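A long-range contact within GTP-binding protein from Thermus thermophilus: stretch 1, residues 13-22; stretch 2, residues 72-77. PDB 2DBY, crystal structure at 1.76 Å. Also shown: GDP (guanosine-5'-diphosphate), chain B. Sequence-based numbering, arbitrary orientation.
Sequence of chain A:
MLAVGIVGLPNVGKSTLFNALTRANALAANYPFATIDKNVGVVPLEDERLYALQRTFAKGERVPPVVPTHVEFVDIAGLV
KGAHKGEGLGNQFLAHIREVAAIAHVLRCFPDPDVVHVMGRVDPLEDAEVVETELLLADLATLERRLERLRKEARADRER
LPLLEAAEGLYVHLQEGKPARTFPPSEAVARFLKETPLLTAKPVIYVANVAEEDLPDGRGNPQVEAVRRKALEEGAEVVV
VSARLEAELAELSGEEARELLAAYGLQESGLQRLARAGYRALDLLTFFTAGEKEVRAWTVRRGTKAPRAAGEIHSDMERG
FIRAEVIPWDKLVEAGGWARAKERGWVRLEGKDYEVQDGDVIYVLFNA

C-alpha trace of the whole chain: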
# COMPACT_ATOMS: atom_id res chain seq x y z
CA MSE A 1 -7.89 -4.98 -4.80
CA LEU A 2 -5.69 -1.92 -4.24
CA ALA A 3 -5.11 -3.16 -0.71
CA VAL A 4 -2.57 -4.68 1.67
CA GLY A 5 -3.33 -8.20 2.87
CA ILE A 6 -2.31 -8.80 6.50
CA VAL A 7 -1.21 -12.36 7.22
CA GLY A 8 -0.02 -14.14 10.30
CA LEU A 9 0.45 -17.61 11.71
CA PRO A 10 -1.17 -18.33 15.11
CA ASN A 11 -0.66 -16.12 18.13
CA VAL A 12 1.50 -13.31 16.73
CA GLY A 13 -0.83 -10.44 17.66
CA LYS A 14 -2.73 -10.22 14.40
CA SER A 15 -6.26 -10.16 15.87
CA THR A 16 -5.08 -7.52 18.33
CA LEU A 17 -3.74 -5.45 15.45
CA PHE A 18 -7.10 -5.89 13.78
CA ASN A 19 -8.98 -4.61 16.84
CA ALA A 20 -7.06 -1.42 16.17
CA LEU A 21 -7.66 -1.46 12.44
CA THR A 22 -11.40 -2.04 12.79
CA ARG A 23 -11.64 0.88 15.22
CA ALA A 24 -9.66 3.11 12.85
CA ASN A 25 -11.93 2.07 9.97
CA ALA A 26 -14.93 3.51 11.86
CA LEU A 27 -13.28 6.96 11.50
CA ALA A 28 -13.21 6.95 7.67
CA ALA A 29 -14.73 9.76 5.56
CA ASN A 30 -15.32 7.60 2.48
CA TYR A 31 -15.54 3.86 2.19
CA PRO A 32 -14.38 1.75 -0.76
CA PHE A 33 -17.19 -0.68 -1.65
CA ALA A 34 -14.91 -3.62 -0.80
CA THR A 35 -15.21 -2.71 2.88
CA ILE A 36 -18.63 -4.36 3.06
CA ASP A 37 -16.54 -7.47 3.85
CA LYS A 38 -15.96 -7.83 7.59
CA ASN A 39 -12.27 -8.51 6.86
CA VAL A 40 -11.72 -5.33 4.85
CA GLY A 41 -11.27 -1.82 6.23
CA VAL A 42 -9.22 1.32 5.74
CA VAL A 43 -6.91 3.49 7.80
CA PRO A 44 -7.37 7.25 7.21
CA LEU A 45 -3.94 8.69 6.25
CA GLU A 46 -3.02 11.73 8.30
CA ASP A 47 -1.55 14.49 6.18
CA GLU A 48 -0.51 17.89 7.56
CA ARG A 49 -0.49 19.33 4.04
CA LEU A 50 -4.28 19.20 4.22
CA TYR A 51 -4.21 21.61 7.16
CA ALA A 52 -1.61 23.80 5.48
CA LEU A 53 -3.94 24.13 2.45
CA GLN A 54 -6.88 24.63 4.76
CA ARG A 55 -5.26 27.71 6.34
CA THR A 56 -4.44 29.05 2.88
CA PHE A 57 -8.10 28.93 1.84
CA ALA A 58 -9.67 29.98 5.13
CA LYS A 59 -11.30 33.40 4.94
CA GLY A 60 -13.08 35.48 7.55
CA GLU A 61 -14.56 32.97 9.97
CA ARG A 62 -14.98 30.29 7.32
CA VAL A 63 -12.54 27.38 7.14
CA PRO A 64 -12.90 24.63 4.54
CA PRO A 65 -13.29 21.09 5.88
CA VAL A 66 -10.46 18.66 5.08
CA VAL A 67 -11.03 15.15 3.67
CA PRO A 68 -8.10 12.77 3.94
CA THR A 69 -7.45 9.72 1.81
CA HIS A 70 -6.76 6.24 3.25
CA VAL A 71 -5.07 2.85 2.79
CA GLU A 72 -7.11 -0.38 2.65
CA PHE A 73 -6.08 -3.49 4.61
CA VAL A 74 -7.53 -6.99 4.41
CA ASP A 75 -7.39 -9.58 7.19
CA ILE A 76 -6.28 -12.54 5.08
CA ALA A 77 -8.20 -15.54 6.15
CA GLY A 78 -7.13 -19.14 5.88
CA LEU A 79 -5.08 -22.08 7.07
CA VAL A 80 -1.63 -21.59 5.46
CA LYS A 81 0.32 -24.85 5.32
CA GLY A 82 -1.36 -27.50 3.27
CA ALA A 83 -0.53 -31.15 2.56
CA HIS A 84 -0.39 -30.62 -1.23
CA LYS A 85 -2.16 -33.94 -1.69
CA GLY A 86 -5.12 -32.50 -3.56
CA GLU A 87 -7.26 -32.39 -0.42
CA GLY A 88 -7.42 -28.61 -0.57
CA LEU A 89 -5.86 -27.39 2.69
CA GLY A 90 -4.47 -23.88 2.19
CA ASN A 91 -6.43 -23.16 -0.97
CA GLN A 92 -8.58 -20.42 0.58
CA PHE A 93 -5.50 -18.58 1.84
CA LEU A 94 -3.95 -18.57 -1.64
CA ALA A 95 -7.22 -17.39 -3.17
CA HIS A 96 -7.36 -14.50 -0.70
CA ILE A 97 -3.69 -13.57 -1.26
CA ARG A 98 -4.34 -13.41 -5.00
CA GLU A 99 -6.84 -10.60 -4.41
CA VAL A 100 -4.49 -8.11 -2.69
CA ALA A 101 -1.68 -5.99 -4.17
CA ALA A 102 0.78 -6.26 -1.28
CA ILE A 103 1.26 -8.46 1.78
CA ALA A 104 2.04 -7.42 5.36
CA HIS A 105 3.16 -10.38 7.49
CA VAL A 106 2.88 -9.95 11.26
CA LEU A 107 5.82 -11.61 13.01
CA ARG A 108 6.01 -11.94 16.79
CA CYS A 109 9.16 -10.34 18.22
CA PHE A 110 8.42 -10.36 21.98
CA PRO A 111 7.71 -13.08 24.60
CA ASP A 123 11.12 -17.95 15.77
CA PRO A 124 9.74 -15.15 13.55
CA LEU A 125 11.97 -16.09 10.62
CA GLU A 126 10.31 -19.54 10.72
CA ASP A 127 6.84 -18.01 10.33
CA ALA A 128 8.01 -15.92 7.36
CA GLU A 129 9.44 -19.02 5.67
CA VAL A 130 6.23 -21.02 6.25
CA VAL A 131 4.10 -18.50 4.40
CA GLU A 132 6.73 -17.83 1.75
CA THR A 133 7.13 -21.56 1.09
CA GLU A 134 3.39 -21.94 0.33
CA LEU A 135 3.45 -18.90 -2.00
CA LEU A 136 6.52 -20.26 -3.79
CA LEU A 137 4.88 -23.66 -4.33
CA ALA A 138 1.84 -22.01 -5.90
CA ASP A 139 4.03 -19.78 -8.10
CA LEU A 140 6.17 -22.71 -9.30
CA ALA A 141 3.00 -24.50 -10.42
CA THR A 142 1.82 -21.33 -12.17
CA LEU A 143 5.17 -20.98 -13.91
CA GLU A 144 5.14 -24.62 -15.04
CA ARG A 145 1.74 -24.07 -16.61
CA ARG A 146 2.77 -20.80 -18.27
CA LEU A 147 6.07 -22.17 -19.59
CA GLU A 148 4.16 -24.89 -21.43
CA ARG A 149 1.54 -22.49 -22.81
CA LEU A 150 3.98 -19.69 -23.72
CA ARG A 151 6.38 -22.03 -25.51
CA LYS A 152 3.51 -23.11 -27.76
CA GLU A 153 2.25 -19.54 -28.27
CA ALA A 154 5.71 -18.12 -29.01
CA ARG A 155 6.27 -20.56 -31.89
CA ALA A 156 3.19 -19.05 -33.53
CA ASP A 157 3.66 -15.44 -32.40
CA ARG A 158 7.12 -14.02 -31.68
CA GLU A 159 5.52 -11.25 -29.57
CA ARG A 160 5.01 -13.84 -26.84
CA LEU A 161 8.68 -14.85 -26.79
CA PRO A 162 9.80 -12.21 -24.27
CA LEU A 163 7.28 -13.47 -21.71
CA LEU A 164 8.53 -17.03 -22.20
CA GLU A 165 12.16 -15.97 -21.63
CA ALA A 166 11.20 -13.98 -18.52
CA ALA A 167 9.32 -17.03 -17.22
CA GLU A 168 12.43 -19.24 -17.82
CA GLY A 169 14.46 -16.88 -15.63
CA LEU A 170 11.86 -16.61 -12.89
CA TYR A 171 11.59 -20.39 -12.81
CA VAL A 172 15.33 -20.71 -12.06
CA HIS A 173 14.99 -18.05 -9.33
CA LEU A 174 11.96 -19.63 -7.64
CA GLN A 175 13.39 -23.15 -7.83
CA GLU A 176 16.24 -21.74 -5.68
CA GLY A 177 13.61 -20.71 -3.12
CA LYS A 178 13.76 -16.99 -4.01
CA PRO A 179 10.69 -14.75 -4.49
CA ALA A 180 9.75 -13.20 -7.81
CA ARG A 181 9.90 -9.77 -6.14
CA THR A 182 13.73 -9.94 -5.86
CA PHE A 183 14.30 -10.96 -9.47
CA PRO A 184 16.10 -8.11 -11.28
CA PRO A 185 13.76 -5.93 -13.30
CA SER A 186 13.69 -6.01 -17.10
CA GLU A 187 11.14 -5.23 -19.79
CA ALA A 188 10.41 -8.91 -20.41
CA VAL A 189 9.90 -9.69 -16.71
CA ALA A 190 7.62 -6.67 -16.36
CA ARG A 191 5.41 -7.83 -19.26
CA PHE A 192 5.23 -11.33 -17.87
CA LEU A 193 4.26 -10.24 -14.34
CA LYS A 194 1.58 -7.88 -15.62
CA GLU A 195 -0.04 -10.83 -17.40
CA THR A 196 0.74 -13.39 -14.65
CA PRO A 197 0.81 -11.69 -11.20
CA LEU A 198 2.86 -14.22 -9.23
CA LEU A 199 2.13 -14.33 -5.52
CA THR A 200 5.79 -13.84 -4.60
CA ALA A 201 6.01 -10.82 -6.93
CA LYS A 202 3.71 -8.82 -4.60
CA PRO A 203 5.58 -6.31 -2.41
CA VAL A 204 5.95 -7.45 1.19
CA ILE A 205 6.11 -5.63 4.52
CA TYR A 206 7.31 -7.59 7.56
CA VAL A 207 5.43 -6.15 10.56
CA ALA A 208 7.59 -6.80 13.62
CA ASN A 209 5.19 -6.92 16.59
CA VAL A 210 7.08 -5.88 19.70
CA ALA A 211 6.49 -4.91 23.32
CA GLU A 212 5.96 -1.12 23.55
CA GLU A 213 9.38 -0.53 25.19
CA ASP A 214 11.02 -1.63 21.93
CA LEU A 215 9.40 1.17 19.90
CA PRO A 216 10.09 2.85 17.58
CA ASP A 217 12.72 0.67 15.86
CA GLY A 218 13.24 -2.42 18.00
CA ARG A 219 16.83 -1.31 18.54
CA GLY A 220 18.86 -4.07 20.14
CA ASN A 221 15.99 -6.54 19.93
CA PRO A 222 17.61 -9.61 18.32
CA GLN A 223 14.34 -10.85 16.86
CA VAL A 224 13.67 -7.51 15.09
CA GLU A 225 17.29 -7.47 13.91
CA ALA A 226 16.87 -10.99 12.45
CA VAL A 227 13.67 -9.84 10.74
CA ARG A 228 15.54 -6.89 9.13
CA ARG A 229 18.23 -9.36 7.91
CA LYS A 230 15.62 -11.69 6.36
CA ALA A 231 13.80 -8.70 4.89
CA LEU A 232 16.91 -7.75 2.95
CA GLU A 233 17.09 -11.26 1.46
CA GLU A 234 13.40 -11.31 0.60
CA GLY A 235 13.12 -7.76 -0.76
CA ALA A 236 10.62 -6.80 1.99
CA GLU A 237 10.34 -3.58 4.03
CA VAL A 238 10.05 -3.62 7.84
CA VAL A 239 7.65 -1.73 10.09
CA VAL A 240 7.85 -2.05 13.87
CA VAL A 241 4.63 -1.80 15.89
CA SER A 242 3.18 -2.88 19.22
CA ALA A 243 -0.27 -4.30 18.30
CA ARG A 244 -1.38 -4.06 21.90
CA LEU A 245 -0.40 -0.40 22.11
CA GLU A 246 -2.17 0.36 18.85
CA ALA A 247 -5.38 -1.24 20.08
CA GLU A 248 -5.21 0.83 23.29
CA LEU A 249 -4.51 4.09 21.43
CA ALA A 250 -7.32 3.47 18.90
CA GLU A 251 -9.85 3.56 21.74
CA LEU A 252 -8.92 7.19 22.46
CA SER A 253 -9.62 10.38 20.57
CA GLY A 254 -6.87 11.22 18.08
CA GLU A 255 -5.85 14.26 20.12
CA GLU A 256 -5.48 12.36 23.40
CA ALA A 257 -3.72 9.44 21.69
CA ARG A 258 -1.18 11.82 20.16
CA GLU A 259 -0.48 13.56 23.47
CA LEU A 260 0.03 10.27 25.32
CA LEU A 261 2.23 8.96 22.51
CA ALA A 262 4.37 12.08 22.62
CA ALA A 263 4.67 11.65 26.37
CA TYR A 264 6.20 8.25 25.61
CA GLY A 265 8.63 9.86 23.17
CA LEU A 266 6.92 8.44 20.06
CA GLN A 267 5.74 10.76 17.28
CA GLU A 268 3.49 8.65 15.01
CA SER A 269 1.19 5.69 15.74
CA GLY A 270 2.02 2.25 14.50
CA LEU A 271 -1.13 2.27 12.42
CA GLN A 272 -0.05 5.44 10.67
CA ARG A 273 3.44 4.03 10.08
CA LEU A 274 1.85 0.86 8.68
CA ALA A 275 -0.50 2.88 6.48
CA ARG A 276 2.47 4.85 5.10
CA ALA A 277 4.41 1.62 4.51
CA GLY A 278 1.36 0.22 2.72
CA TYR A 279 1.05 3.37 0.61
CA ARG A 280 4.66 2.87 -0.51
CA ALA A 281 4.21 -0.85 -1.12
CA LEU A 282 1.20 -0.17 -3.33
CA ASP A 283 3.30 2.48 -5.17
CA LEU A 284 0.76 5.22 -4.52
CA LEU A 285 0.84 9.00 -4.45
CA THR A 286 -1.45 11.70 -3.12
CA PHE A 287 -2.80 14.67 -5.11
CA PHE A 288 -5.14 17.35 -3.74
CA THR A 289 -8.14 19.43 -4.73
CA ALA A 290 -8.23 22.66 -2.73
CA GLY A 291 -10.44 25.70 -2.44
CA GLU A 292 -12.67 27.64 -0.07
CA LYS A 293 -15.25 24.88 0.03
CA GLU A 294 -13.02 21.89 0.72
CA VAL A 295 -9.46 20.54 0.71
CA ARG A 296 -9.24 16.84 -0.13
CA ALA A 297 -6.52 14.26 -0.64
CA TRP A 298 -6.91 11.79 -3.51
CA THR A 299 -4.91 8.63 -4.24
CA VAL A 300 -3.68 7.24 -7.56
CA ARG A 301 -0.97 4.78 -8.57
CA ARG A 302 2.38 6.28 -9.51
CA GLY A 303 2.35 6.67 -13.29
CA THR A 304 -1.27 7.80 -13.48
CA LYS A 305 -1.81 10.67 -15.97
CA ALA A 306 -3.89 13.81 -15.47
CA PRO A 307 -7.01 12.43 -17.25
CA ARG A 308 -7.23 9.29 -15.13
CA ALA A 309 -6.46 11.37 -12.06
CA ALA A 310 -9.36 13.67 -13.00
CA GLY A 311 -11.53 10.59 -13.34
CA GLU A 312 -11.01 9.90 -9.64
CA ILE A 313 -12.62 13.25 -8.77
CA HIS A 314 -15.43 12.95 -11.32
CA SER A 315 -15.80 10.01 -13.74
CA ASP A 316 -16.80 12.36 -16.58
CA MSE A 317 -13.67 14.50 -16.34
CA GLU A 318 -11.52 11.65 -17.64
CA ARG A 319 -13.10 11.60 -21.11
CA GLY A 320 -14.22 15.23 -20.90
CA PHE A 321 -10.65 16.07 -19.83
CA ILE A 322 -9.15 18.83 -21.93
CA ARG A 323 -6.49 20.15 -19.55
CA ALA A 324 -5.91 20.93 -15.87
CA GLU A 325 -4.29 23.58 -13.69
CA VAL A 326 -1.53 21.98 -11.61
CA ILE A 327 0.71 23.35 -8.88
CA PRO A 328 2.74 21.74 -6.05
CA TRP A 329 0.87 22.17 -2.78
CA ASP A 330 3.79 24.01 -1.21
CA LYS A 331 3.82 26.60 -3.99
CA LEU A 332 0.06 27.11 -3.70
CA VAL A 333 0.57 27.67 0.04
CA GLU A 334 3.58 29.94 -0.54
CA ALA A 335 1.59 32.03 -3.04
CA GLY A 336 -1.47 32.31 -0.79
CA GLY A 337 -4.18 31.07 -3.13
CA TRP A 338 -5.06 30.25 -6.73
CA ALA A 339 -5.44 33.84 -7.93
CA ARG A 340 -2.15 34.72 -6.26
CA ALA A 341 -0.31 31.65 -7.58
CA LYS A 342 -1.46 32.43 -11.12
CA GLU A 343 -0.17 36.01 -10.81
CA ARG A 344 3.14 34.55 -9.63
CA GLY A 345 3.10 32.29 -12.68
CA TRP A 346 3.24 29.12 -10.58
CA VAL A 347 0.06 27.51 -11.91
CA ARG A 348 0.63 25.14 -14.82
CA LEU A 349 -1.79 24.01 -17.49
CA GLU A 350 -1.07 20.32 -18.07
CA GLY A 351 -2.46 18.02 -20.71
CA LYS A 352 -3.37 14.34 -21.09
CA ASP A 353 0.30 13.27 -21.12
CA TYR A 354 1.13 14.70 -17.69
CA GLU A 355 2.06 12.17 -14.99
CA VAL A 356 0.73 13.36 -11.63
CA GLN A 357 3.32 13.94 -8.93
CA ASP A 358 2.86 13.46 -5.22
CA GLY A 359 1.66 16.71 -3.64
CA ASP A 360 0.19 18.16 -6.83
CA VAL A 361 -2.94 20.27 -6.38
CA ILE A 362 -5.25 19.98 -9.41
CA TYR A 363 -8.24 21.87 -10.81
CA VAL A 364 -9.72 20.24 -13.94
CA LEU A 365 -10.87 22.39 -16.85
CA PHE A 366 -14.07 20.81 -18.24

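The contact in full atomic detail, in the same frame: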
# COMPACT_ATOMS: atom_id res chain seq x y z
N GLY A 13 -0.25 -11.75 17.39
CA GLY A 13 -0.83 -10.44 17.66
C GLY A 13 -1.66 -9.90 16.53
O GLY A 13 -2.06 -8.73 16.55
N LYS A 14 -1.94 -10.72 15.53
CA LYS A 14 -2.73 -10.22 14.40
C LYS A 14 -4.17 -9.79 14.76
O LYS A 14 -4.63 -8.75 14.30
CB LYS A 14 -2.78 -11.26 13.26
CG LYS A 14 -3.31 -10.69 11.95
CD LYS A 14 -3.22 -11.68 10.80
CE LYS A 14 -4.18 -12.82 11.00
NZ LYS A 14 -4.75 -13.25 9.70
N SER A 15 -4.89 -10.57 15.58
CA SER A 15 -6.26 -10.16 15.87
C SER A 15 -6.25 -8.88 16.70
O SER A 15 -7.14 -8.06 16.57
CB SER A 15 -7.02 -11.26 16.63
OG SER A 15 -6.36 -11.58 17.82
N THR A 16 -5.22 -8.71 17.52
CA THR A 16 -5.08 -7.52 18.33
C THR A 16 -4.87 -6.34 17.40
O THR A 16 -5.51 -5.30 17.55
CB THR A 16 -3.90 -7.65 19.29
OG1 THR A 16 -4.16 -8.72 20.20
CG2 THR A 16 -3.69 -6.35 20.09
N LEU A 17 -3.99 -6.51 16.41
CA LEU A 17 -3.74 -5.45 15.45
C LEU A 17 -5.04 -5.17 14.72
O LEU A 17 -5.33 -4.03 14.40
CB LEU A 17 -2.67 -5.86 14.43
CG LEU A 17 -2.30 -4.77 13.42
CD1 LEU A 17 -1.73 -3.51 14.10
CD2 LEU A 17 -1.26 -5.37 12.46
N PHE A 18 -5.83 -6.20 14.42
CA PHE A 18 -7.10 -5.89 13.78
C PHE A 18 -8.14 -5.24 14.68
O PHE A 18 -9.07 -4.63 14.17
CB PHE A 18 -7.69 -7.10 13.10
CG PHE A 18 -7.27 -7.20 11.70
CD1 PHE A 18 -6.15 -7.94 11.35
CD2 PHE A 18 -7.91 -6.42 10.73
CE1 PHE A 18 -5.65 -7.92 10.05
CE2 PHE A 18 -7.42 -6.38 9.43
CZ PHE A 18 -6.28 -7.14 9.09
N ASN A 19 -8.01 -5.34 16.00
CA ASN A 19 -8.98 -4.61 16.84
C ASN A 19 -8.71 -3.15 16.53
O ASN A 19 -9.63 -2.34 16.36
CB ASN A 19 -8.74 -4.81 18.35
CG ASN A 19 -9.07 -6.19 18.83
OD1 ASN A 19 -9.95 -6.85 18.29
ND2 ASN A 19 -8.36 -6.66 19.87
N ALA A 20 -7.44 -2.80 16.45
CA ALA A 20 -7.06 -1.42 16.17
C ALA A 20 -7.49 -0.95 14.79
O ALA A 20 -8.00 0.17 14.61
CB ALA A 20 -5.55 -1.27 16.33
N LEU A 21 -7.29 -1.80 13.79
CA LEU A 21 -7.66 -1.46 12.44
C LEU A 21 -9.17 -1.30 12.30
O LEU A 21 -9.64 -0.39 11.62
CB LEU A 21 -7.13 -2.54 11.48
CG LEU A 21 -5.61 -2.50 11.31
CD1 LEU A 21 -5.11 -3.78 10.62
CD2 LEU A 21 -5.25 -1.27 10.47
N THR A 22 -9.94 -2.18 12.93
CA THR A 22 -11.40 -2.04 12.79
C THR A 22 -11.87 -0.76 13.48
O THR A 22 -12.79 -0.10 13.00
CB THR A 22 -12.12 -3.30 13.30
OG1 THR A 22 -11.71 -4.41 12.48
CG2 THR A 22 -13.66 -3.16 13.17
N GLU A 72 -6.27 0.79 2.34
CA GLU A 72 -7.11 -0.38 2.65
C GLU A 72 -6.29 -1.61 3.04
O GLU A 72 -5.29 -1.92 2.41
CB GLU A 72 -7.97 -0.69 1.42
CG GLU A 72 -8.96 -1.83 1.58
CD GLU A 72 -9.91 -1.92 0.40
OE1 GLU A 72 -10.78 -1.04 0.27
OE2 GLU A 72 -9.77 -2.85 -0.41
N PHE A 73 -6.75 -2.30 4.09
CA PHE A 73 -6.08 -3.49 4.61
C PHE A 73 -7.10 -4.62 4.69
O PHE A 73 -8.26 -4.38 5.05
CB PHE A 73 -5.54 -3.22 6.02
CG PHE A 73 -4.32 -2.35 6.04
CD1 PHE A 73 -4.44 -0.96 6.20
CD2 PHE A 73 -3.06 -2.90 5.86
CE1 PHE A 73 -3.30 -0.14 6.17
CE2 PHE A 73 -1.92 -2.09 5.83
CZ PHE A 73 -2.04 -0.72 5.98
N VAL A 74 -6.66 -5.83 4.36
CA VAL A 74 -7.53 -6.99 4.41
C VAL A 74 -6.99 -8.02 5.39
O VAL A 74 -5.78 -8.32 5.36
CB VAL A 74 -7.60 -7.64 3.02
CG1 VAL A 74 -8.54 -8.86 3.06
CG2 VAL A 74 -8.05 -6.62 2.00
N ASP A 75 -7.84 -8.56 6.26
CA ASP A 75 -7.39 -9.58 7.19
C ASP A 75 -7.47 -10.84 6.34
O ASP A 75 -8.58 -11.34 6.09
CB ASP A 75 -8.35 -9.73 8.38
CG ASP A 75 -7.88 -10.80 9.38
OD1 ASP A 75 -6.89 -11.51 9.10
OD2 ASP A 75 -8.52 -10.93 10.46
N ILE A 76 -6.31 -11.36 5.94
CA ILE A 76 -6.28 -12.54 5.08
C ILE A 76 -6.61 -13.74 5.90
O ILE A 76 -5.91 -14.09 6.86
CB ILE A 76 -4.92 -12.75 4.42
CG1 ILE A 76 -4.63 -11.60 3.44
CG2 ILE A 76 -4.91 -14.12 3.70
CD1 ILE A 76 -5.49 -11.57 2.20
N ALA A 77 -7.67 -14.39 5.47
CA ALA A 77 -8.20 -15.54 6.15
C ALA A 77 -7.81 -16.85 5.51
O ALA A 77 -7.81 -16.97 4.27
CB ALA A 77 -9.68 -15.41 6.17
PB GDP B . -3.29 -13.91 16.67
O1B GDP B . -3.38 -15.38 17.02
O2B GDP B . -2.10 -13.62 15.61
O3B GDP B . -4.59 -13.13 16.50
O3A GDP B . -2.67 -13.27 18.05
PA GDP B . -3.39 -12.38 19.19
O1A GDP B . -3.92 -11.14 18.61
O2A GDP B . -4.58 -13.23 19.87
O5' GDP B . -2.28 -12.01 20.31
C5' GDP B . -1.80 -13.21 20.92
C4' GDP B . -1.33 -12.87 22.36
O4' GDP B . -0.24 -11.87 22.38
C3' GDP B . -2.40 -12.25 23.25
O3' GDP B . -2.74 -12.63 24.59
C2' GDP B . -2.23 -10.74 22.98
O2' GDP B . -2.70 -10.05 24.16
C1' GDP B . -0.71 -10.63 23.07
N9 GDP B . -0.16 -9.46 22.33
C8 GDP B . -0.44 -9.10 21.02
N7 GDP B . 0.23 -8.03 20.69
C5 GDP B . 0.99 -7.63 21.76
C6 GDP B . 1.91 -6.56 21.99
O6 GDP B . 2.14 -5.76 21.11
N1 GDP B . 2.52 -6.45 23.22
C2 GDP B . 2.25 -7.37 24.22
N2 GDP B . 2.86 -7.25 25.44
N3 GDP B . 1.39 -8.38 24.02
C4 GDP B . 0.74 -8.55 22.82

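The strongest polar link between the two stretches is the salt bridge between Lys14 and Asp75. Lys14 NZ lies 2.8 Å from Asp75 OD1, and with hydrogens placed the pair also satisfies the criteria for a hydrogen bond from the ammonium to the carboxylate. The lysine reaches its partner from the first turn of the helix: its CA-to-CB bond points toward the second stretch, chi1 and chi2 are both t, and chi3 turns to p, so the chain extends before bending near its end. Asp75 meets it from the last residue of the strand, its CA-to-CB bond sideways and its chi1 t. A short acidic side chain suits this position, because the lysine supplies most of the length needed to cross the gap. Lys14 NZ also comes within 3.2 Å of Ile76 O, but the angle is too poor for a hydrogen bond; the proximity is at most a favorable electrostatic contact.

Asp75 has a second role, in packing. Its CB sits 3.6 Å from the centroid of the Phe18 ring and 21° off the ring normal, which places the methylene over the ring face in a CH-pi contact. The approach is close: Phe18 CZ is 3.3 Å from Asp75 CA and 3.4 Å from Asp75 CB. Phe18 stands one helical turn after Lys14, and the backbone bond from Phe18 N to Lys14 O, 2.8 Å long, belongs to the framework that sets both side chains toward the strand. Its chi1 of -91° falls between the standard wells. Phe18 and Asp75 have the largest areas covered by the opposite stretch, 70 and 65 Å² of a total of 270 Å², and their CA atoms are 7.6 Å apart. A flat aromatic ring suits this place, since it can lie against the strand backbone as well as the aspartate methylene; Phe18 CZ is also 3.9 Å from Val74 C.

Farther along the helix the contact becomes apolar and looser. Leu21 and Phe73 point their CA-to-CB bonds toward each other's stretch, and Leu21 CD2 approaches Phe73 CD1 to 4.4 Å. Both residues are buried, as befits their hydrocarbon side chains. The pairing of Phe18 with Asp75 and Leu21 with Phe73 runs in opposite senses along the two segments, consistent with the 141° angle between helix and strand directions. Val74, between the two strand contacts, points away, as strand alternation predicts.

The start of the helix is also tied to GDP. Lys14 N donates to GDP O2B at 2.9 Å, while Ser15 N donates to GDP O3B at 2.7 Å, so backbone amides of the first turn engage the phosphates as the Lys14 side chain engages the strand. Gly13, at the N-cap position, donates from its N to GDP O3A at 2.9 Å. Its phi of 99° and psi of 10° would jam a CB against the preceding carbonyl oxygen, and an ideal CB would lie 3.1 Å from GDP N7, so glycine fits here.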